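Local coordinates for protein yersinopine dehydrogenase (Yersinia pestis, PDB 6C4M) that catalyses the NADPH-dependent reductive condensation of pyruvate with an amino-acid-derived intermediate, the last step in making the metallophore yersinopine, at residues A[304-309]-A[424-429]. Residues are numbered along the deposited sequence; the frame is centred on the assembly and turned at random.
Sequences ADDYKR and MPTAQR
Asp306 reaches from helix 294-313 to the first turn of helix 425-445, its CG anti to its own carbonyl carbon (chi1 -71°), and its OD2 takes the backbone N-H of Ala427 at 3.0 Å. That bond is nearly straight (167°) and meets the oxygen almost along its C-O axis; Thr426 N lies closer to Asp306 OD2, at 2.8 Å, but its hydrogen is badly aimed and the bond is weak. A side chain far away in sequence thus accepts hydrogen bonds from amides at a helix N-terminus, with Met424 in the N-cap position, and the partial positive charge of that end probably favours a charged carboxylate. The other oxygen, Asp306 OD1, gives its anti lone pair to Arg309 NH2 in a 3.1 Å salt bridge, with OD1 lying close to the guanidinium plane, and also receives a water hydrogen-bonded to Thr426 OG1. Both oxygens of this buried carboxylate are therefore gripped, which fixes its rotation. Arg309 NE bonds to Val423 O, a second tie to the chain just ahead of the helix. Met424 packs against Asp306 CB and CG, and the bend at chi3 (83°) brings its CE to 3.6 Å from Asp306 CB. The same methyl meets Tyr307 CD1 obliquely at 3.5 Å, the two side chains crossing at about a right angle. Tyr307 OH goes on to Asn257 O, and its side chain lies about 8 Å from that of His260, the probable proton donor/acceptor.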
# COMPACT_ATOMS: atom_id res chain seq x y z
N ALA A 304 -1.11 -12.94 -16.97
CA ALA A 304 -2.51 -13.00 -17.40
C ALA A 304 -2.63 -12.81 -18.92
O ALA A 304 -3.41 -13.50 -19.57
CB ALA A 304 -3.33 -11.93 -16.65
N ASP A 305 -1.87 -11.86 -19.49
CA ASP A 305 -1.84 -11.72 -20.95
C ASP A 305 -1.41 -13.03 -21.61
O ASP A 305 -1.92 -13.39 -22.67
CB ASP A 305 -0.87 -10.62 -21.40
CG ASP A 305 -1.35 -9.23 -21.09
OD1 ASP A 305 -2.57 -8.99 -21.11
OD2 ASP A 305 -0.46 -8.38 -20.88
N ASP A 306 -0.41 -13.71 -21.02
CA ASP A 306 0.10 -14.95 -21.60
C ASP A 306 -0.98 -16.04 -21.60
O ASP A 306 -1.16 -16.77 -22.59
CB ASP A 306 1.33 -15.42 -20.83
CG ASP A 306 2.58 -14.55 -21.06
OD1 ASP A 306 2.54 -13.59 -21.86
OD2 ASP A 306 3.62 -14.86 -20.43
N TYR A 307 -1.68 -16.20 -20.47
CA TYR A 307 -2.72 -17.21 -20.38
C TYR A 307 -3.86 -16.92 -21.35
O TYR A 307 -4.43 -17.83 -21.94
CB TYR A 307 -3.25 -17.31 -18.95
CG TYR A 307 -2.31 -17.91 -17.91
CD1 TYR A 307 -1.39 -18.90 -18.23
CD2 TYR A 307 -2.39 -17.51 -16.59
CE1 TYR A 307 -0.56 -19.46 -17.25
CE2 TYR A 307 -1.57 -18.06 -15.60
CZ TYR A 307 -0.66 -19.02 -15.93
OH TYR A 307 0.17 -19.54 -14.92
N LYS A 308 -4.17 -15.65 -21.57
CA LYS A 308 -5.16 -15.31 -22.58
C LYS A 308 -4.72 -15.81 -23.95
O LYS A 308 -5.54 -16.37 -24.71
CB LYS A 308 -5.40 -13.81 -22.62
CG LYS A 308 -6.13 -13.30 -23.85
CD LYS A 308 -6.28 -11.77 -23.68
CE LYS A 308 -7.02 -11.13 -24.81
NZ LYS A 308 -6.38 -11.42 -26.10
N ARG A 309 -3.44 -15.62 -24.29
CA ARG A 309 -2.91 -16.12 -25.55
C ARG A 309 -3.06 -17.63 -25.64
O ARG A 309 -3.46 -18.16 -26.68
CB ARG A 309 -1.43 -15.77 -25.70
CG ARG A 309 -1.12 -14.93 -26.93
CD ARG A 309 0.40 -14.55 -27.07
NE ARG A 309 0.96 -13.92 -25.86
CZ ARG A 309 0.71 -12.68 -25.47
NH1 ARG A 309 -0.10 -11.91 -26.19
NH2 ARG A 309 1.26 -12.20 -24.35
N MET A 424 4.77 -17.12 -24.41
CA MET A 424 4.37 -16.60 -23.10
C MET A 424 5.59 -15.96 -22.44
O MET A 424 6.24 -16.57 -21.57
CB MET A 424 3.77 -17.72 -22.25
CG MET A 424 2.54 -18.45 -22.88
SD MET A 424 2.09 -19.88 -21.89
CE MET A 424 1.13 -19.00 -20.68
N PRO A 425 5.95 -14.74 -22.83
CA PRO A 425 7.22 -14.16 -22.36
C PRO A 425 7.28 -13.96 -20.86
O PRO A 425 8.36 -14.07 -20.28
CB PRO A 425 7.31 -12.82 -23.10
CG PRO A 425 6.40 -12.94 -24.24
CD PRO A 425 5.30 -13.88 -23.83
N THR A 426 6.17 -13.63 -20.21
CA THR A 426 6.25 -13.46 -18.76
C THR A 426 6.43 -14.80 -18.08
O THR A 426 7.29 -14.95 -17.19
CB THR A 426 5.02 -12.72 -18.24
OG1 THR A 426 4.94 -11.47 -18.92
CG2 THR A 426 5.13 -12.45 -16.78
N ALA A 427 5.66 -15.81 -18.50
CA ALA A 427 5.87 -17.17 -17.99
C ALA A 427 7.31 -17.64 -18.21
O ALA A 427 7.91 -18.25 -17.33
CB ALA A 427 4.90 -18.14 -18.66
N GLN A 428 7.87 -17.34 -19.37
CA GLN A 428 9.22 -17.78 -19.67
C GLN A 428 10.23 -17.06 -18.76
O GLN A 428 11.14 -17.70 -18.21
CB GLN A 428 9.49 -17.52 -21.14
CG GLN A 428 10.83 -17.90 -21.68
CD GLN A 428 10.88 -17.67 -23.18
OE1 GLN A 428 9.89 -17.90 -23.89
NE2 GLN A 428 12.01 -17.17 -23.67
N ARG A 429 10.05 -15.76 -18.56
CA ARG A 429 10.95 -15.00 -17.70
C ARG A 429 10.88 -15.51 -16.27
O ARG A 429 11.92 -15.73 -15.63
CB ARG A 429 10.62 -13.50 -17.80
CG ARG A 429 11.07 -12.65 -16.59
CD ARG A 429 10.99 -11.08 -16.84
NE ARG A 429 9.62 -10.54 -16.74
CZ ARG A 429 8.79 -10.34 -17.77
NH1 ARG A 429 9.15 -10.61 -19.02
NH2 ARG A 429 7.57 -9.85 -17.54
O HOH W 1 3.90 -11.19 -21.41